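Local atomic coordinates of 3-oxoacyl-[acyl-carrier-protein] synthase 2 (Rickettsia rickettsii, PDB entry 4JGA), a protein that probably catalyses the condensation of malonyl-acyl carrier protein with a growing acyl chain, an elongation step of bacterial fatty acid synthesis. Residues T103-E107 / K171-S175; G123-G127 / L164-S169. One frame throughout, in Å; residues are numbered along the deposited sequence. Where two conformers were deposited one is given.

Overall arrangement
Both contacts belong to the N-terminal half of a thiolase-type ketoacyl synthase and share helix 163-172. Contact 1 joins the end of that helix and the turn after it to helix 93-109; contact 2 lays the preceding turns of the helix on strand 122-127 of the large mixed sheet. In the chain, contact 2 is nested within the loop that contact 1 closes. Their centres are 9 Å apart, and they touch where Phe174 packs on Leu124 and Phe174 O meets Ser169 OG in a probable hydrogen bond. Helix 163-172 is thus held by a strand and a helix of its own chain, while both contacts also reach the second subunit of the dimer.

Contact 1: T103-E107 / K171-S175; sequences TEAVE and KYGFS
Side chains from the end of one helix reach across to the flank of another. Residues 103-107 are regular helix, Glu107 N hydrogen-bonded to Thr103 O at 3.0 Å; 171-172 finish the second helix, and Gly173, at positive phi (71/20), turns the chain into extended Phe174. Ser175 O accepts a hydrogen bond from Arg304 of the second subunit. The backbones stay well apart: the nearest CA pairs, Thr103-Lys171 and Val106-Tyr172, are both at 8.9 Å. Lys171 is all-trans, long enough for NZ to donate to Thr103 OG1 at 2.9 Å; NZ also donates to Phe79 O, while the m rotamer of Thr103 lets OG1 hydrogen-bond to Val99 O in its own helix. Tyr172 (chi1 m, chi2 -73°) offers one ring face to Val106, a t rotamer whose CG1 makes a CH-pi contact 3.8 Å from the ring centroid, 12° off the normal. Tyr172 OH lies 3.4 Å from Thr103 CG2 and 2.6 Å from a water that donates to Glu107 OE2 at 2.5 Å. Phe174, chi1 m, turns its ring edge to Val106, CE2 to CG2 at 4.1 Å. An aliphatic-aromatic contact with polar groups round it thus joins the C-terminal end of helix 163-172 to helix 93-109, within the N-terminal half of the thiolase-type fold. Toward the large mixed sheet, Val106 and Phe174 both touch Ile208 of strand 206-213, and Phe174 also touches Leu124 of strand 122-127.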
loop_
_atom_site.group_PDB
_atom_site.type_symbol
_atom_site.label_atom_id
_atom_site.label_comp_id
_atom_site.label_asym_id
_atom_site.label_seq_id
_atom_site.Cartn_x
_atom_site.Cartn_y
_atom_site.Cartn_z
ATOM N N THR A 103 13.535 5.085 -13.337
ATOM C CA THR A 103 14.608 4.877 -14.300
ATOM C C THR A 103 15.625 6.033 -14.182
ATOM O O THR A 103 16.827 5.784 -14.049
ATOM C CB THR A 103 14.071 4.763 -15.731
ATOM O OG1 THR A 103 13.259 3.574 -15.836
ATOM C CG2 THR A 103 15.231 4.714 -16.730
ATOM N N GLU A 104 15.125 7.261 -14.142
ATOM C CA GLU A 104 15.982 8.399 -13.915
ATOM C C GLU A 104 16.766 8.284 -12.560
ATOM O O GLU A 104 17.994 8.497 -12.514
ATOM C CB GLU A 104 15.173 9.703 -13.964
ATOM C CG GLU A 104 16.079 10.931 -13.819
ATOM C CD GLU A 104 15.362 12.264 -13.759
ATOM O OE1 GLU A 104 14.123 12.317 -13.653
ATOM O OE2 GLU A 104 16.093 13.301 -13.773
ATOM N N ALA A 105 16.066 7.943 -11.467
ATOM C CA ALA A 105 16.708 7.823 -10.173
ATOM C C ALA A 105 17.782 6.741 -10.160
ATOM O O ALA A 105 18.882 6.965 -9.669
ATOM C CB ALA A 105 15.695 7.547 -9.086
ATOM N N VAL A 106 17.457 5.567 -10.687
ATOM C CA VAL A 106 18.393 4.475 -10.701
ATOM C C VAL A 106 19.634 4.853 -11.526
ATOM O O VAL A 106 20.739 4.706 -11.043
ATOM C CB VAL A 106 17.774 3.177 -11.243
ATOM C CG1 VAL A 106 18.865 2.142 -11.511
ATOM C CG2 VAL A 106 16.784 2.637 -10.246
ATOM N N GLU A 107 19.436 5.376 -12.725
ATOM C CA GLU A 107 20.559 5.816 -13.556
ATOM C C GLU A 107 21.360 6.942 -12.885
ATOM O O GLU A 107 22.572 6.923 -12.932
ATOM C CB GLU A 107 20.087 6.221 -14.934
ATOM C CG GLU A 107 19.648 5.026 -15.764
ATOM C CD GLU A 107 19.268 5.395 -17.198
ATOM O OE1 GLU A 107 19.316 6.623 -17.523
ATOM O OE2 GLU A 107 18.899 4.473 -17.996
ATOM N N LYS A 171 12.919 -4.713 -14.446
ATOM C CA LYS A 171 13.809 -3.969 -15.273
ATOM C C LYS A 171 15.234 -4.114 -14.790
ATOM O O LYS A 171 16.128 -4.315 -15.611
ATOM C CB LYS A 171 13.436 -2.481 -15.266
ATOM C CG LYS A 171 14.267 -1.661 -16.254
ATOM C CD LYS A 171 13.604 -0.322 -16.615
ATOM C CE LYS A 171 14.433 0.437 -17.652
ATOM N NZ LYS A 171 13.789 1.749 -17.967
ATOM N N TYR A 172 15.471 -3.980 -13.475
ATOM C CA TYR A 172 16.847 -3.969 -12.970
ATOM C C TYR A 172 17.284 -5.248 -12.250
ATOM O O TYR A 172 18.406 -5.333 -11.772
ATOM C CB TYR A 172 17.082 -2.733 -12.082
ATOM C CG TYR A 172 16.940 -1.466 -12.876
ATOM C CD1 TYR A 172 17.928 -1.080 -13.786
ATOM C CD2 TYR A 172 15.833 -0.645 -12.724
ATOM C CE1 TYR A 172 17.794 0.088 -14.534
ATOM C CE2 TYR A 172 15.708 0.529 -13.452
ATOM C CZ TYR A 172 16.672 0.883 -14.365
ATOM O OH TYR A 172 16.527 2.048 -15.070
ATOM N N GLY A 173 16.421 -6.244 -12.176
ATOM C CA GLY A 173 16.732 -7.421 -11.378
ATOM C C GLY A 173 16.726 -7.221 -9.845
ATOM O O GLY A 173 17.324 -8.018 -9.140
ATOM N N PHE A 174 16.072 -6.192 -9.315
ATOM C CA PHE A 174 16.125 -5.951 -7.878
ATOM C C PHE A 174 15.221 -6.955 -7.167
ATOM O O PHE A 174 14.008 -6.993 -7.392
ATOM C CB PHE A 174 15.709 -4.536 -7.550
ATOM C CG PHE A 174 16.588 -3.471 -8.137
ATOM C CD1 PHE A 174 17.936 -3.676 -8.409
ATOM C CD2 PHE A 174 16.066 -2.206 -8.338
ATOM C CE1 PHE A 174 18.751 -2.654 -8.903
ATOM C CE2 PHE A 174 16.852 -1.185 -8.862
ATOM C CZ PHE A 174 18.204 -1.407 -9.144
ATOM N N SER A 175 15.825 -7.808 -6.348
ATOM C CA SER A 175 15.143 -8.995 -5.828
ATOM C C SER A 175 14.980 -8.998 -4.321
ATOM O O SER A 175 14.594 -10.012 -3.715
ATOM C CB SER A 175 15.902 -10.231 -6.304
ATOM O OG SER A 175 17.294 -10.037 -6.121
HETATM O O HOH W 1 18.139 2.224 -17.112
#

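Contact 2: G123-G127 / L164-S169; sequences GLILG and LSGLVS
Strand 123-127 is extended throughout, and helix 164-169 keeps regular turns, Val168 N donating to Leu164 O at 3.1 Å and Ser169 N to Ser165 O at 2.9 Å. The short axes approach to 8.2 Å and run at 139° between their N-to-C directions, closer to antiparallel than perpendicular. Leu126 and Ser165 have the nearest CA atoms, 5.5 Å apart. Strand alternation points Leu124 and Leu126 toward the helix and Ile125 away. Leu124 (chi1 m, chi2 88°) places CD2 3.6 Å from Val168 CG1 and 3.6 Å from Ser165 O, while its CD1 lies 4.0 Å from Ser169 CB. Leu126 brings CB to 3.9 Å from Leu164 CG, and its m,t rotamer carries CD1 to 4.0 Å from Val168 CG2; Leu164 and Val168, about one turn apart, face the strand together and both meet Leu126. Small Ser165 permits the close approach, its OG 3.4 Å from Leu126 CB and hydrogen-bonded to Gln179 O. A water accepts from Ser165 N at 2.8 Å and donates to Leu126 O at 2.7 Å, linking the two backbones. Such buried helix-on-sheet packing is characteristic of the layered alpha/beta thiolase fold. Around it, Leu167 and Ser169 pack against the second subunit, strand 122-127 runs between strands 178-179 and 206-213, Leu164 and Val168 touch helix 93-109, and Ile125, on the opposite face of the sheet, touches helix 187-200.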
loop_
_atom_site.group_PDB
_atom_site.type_symbol
_atom_site.label_atom_id
_atom_site.label_comp_id
_atom_site.label_asym_id
_atom_site.label_seq_id
_atom_site.Cartn_x
_atom_site.Cartn_y
_atom_site.Cartn_z
ATOM N N GLY A 123 15.847 -3.418 -2.593
ATOM C CA GLY A 123 14.420 -3.517 -2.496
ATOM C C GLY A 123 13.742 -2.277 -3.061
ATOM O O GLY A 123 14.389 -1.332 -3.483
ATOM N N LEU A 124 12.412 -2.302 -3.029
ATOM C CA LEU A 124 11.579 -1.213 -3.525
ATOM C C LEU A 124 10.347 -0.991 -2.602
ATOM O O LEU A 124 9.728 -1.953 -2.122
ATOM C CB LEU A 124 11.069 -1.518 -4.939
ATOM C CG LEU A 124 12.069 -2.037 -5.984
ATOM C CD1 LEU A 124 12.177 -3.542 -5.914
ATOM C CD2 LEU A 124 11.648 -1.624 -7.389
ATOM N N ILE A 125 10.001 0.285 -2.420
ATOM C CA ILE A 125 8.730 0.697 -1.843
ATOM C C ILE A 125 8.218 1.853 -2.690
ATOM O O ILE A 125 8.587 3.031 -2.494
ATOM C CB ILE A 125 8.819 1.111 -0.365
ATOM C CG1 ILE A 125 9.405 -0.028 0.482
ATOM C CG2 ILE A 125 7.425 1.438 0.163
ATOM C CD1 ILE A 125 9.404 0.266 1.978
ATOM N N LEU A 126 7.393 1.477 -3.650
ATOM C CA LEU A 126 6.849 2.389 -4.625
ATOM C C LEU A 126 5.314 2.318 -4.526
ATOM O O LEU A 126 4.719 1.241 -4.494
ATOM C CB LEU A 126 7.347 2.075 -6.052
ATOM C CG LEU A 126 8.826 2.233 -6.299
ATOM C CD1 LEU A 126 9.226 1.606 -7.612
ATOM C CD2 LEU A 126 9.183 3.710 -6.285
ATOM N N GLY A 127 4.694 3.488 -4.399
ATOM C CA GLY A 127 3.248 3.529 -4.157
ATOM C C GLY A 127 2.495 4.495 -5.040
ATOM O O GLY A 127 3.079 5.196 -5.892
ATOM N N LEU A 164 4.034 -1.296 -10.137
ATOM C CA LEU A 164 5.086 -0.305 -10.342
ATOM C C LEU A 164 6.385 -0.844 -9.763
ATOM O O LEU A 164 7.385 -0.971 -10.493
ATOM C CB LEU A 164 4.706 1.022 -9.755
ATOM C CG LEU A 164 5.836 2.066 -9.658
ATOM C CD1 LEU A 164 6.566 2.344 -10.967
ATOM C CD2 LEU A 164 5.207 3.330 -9.145
ATOM N N SER A 165 6.346 -1.258 -8.492
ATOM C CA SER A 165 7.486 -1.989 -7.882
ATOM C C SER A 165 7.832 -3.238 -8.718
ATOM O O SER A 165 9.004 -3.505 -8.978
ATOM C CB SER A 165 7.188 -2.409 -6.424
ATOM O OG SER A 165 7.242 -1.303 -5.538
ATOM N N GLY A 166 6.809 -3.976 -9.158
ATOM C CA GLY A 166 7.038 -5.164 -9.984
ATOM C C GLY A 166 7.892 -4.898 -11.241
ATOM O O GLY A 166 8.871 -5.588 -11.486
ATOM N N LEU A 167 7.497 -3.900 -12.031
ATOM C CA LEU A 167 8.170 -3.617 -13.284
ATOM C C LEU A 167 9.567 -3.035 -13.114
ATOM O O LEU A 167 10.446 -3.366 -13.900
ATOM C CB LEU A 167 7.326 -2.725 -14.202
ATOM C CG LEU A 167 6.145 -3.438 -14.882
ATOM C CD1 LEU A 167 5.438 -2.445 -15.801
ATOM C CD2 LEU A 167 6.620 -4.618 -15.690
ATOM N N VAL A 168 9.772 -2.200 -12.103
ATOM C CA VAL A 168 11.088 -1.643 -11.840
ATOM C C VAL A 168 11.962 -2.791 -11.373
ATOM O O VAL A 168 13.106 -2.894 -11.787
ATOM C CB VAL A 168 11.043 -0.521 -10.811
ATOM C CG1 VAL A 168 12.437 0.001 -10.458
ATOM C CG2 VAL A 168 10.187 0.626 -11.339
ATOM N N SER A 169 11.411 -3.693 -10.558
ATOM C CA SER A 169 12.171 -4.855 -10.100
ATOM C C SER A 169 12.633 -5.697 -11.288
ATOM O O SER A 169 13.777 -6.132 -11.366
ATOM C CB SER A 169 11.316 -5.691 -9.122
ATOM O OG SER A 169 11.830 -7.005 -8.916
HETATM O O HOH W 2 4.378 -0.297 -6.686
#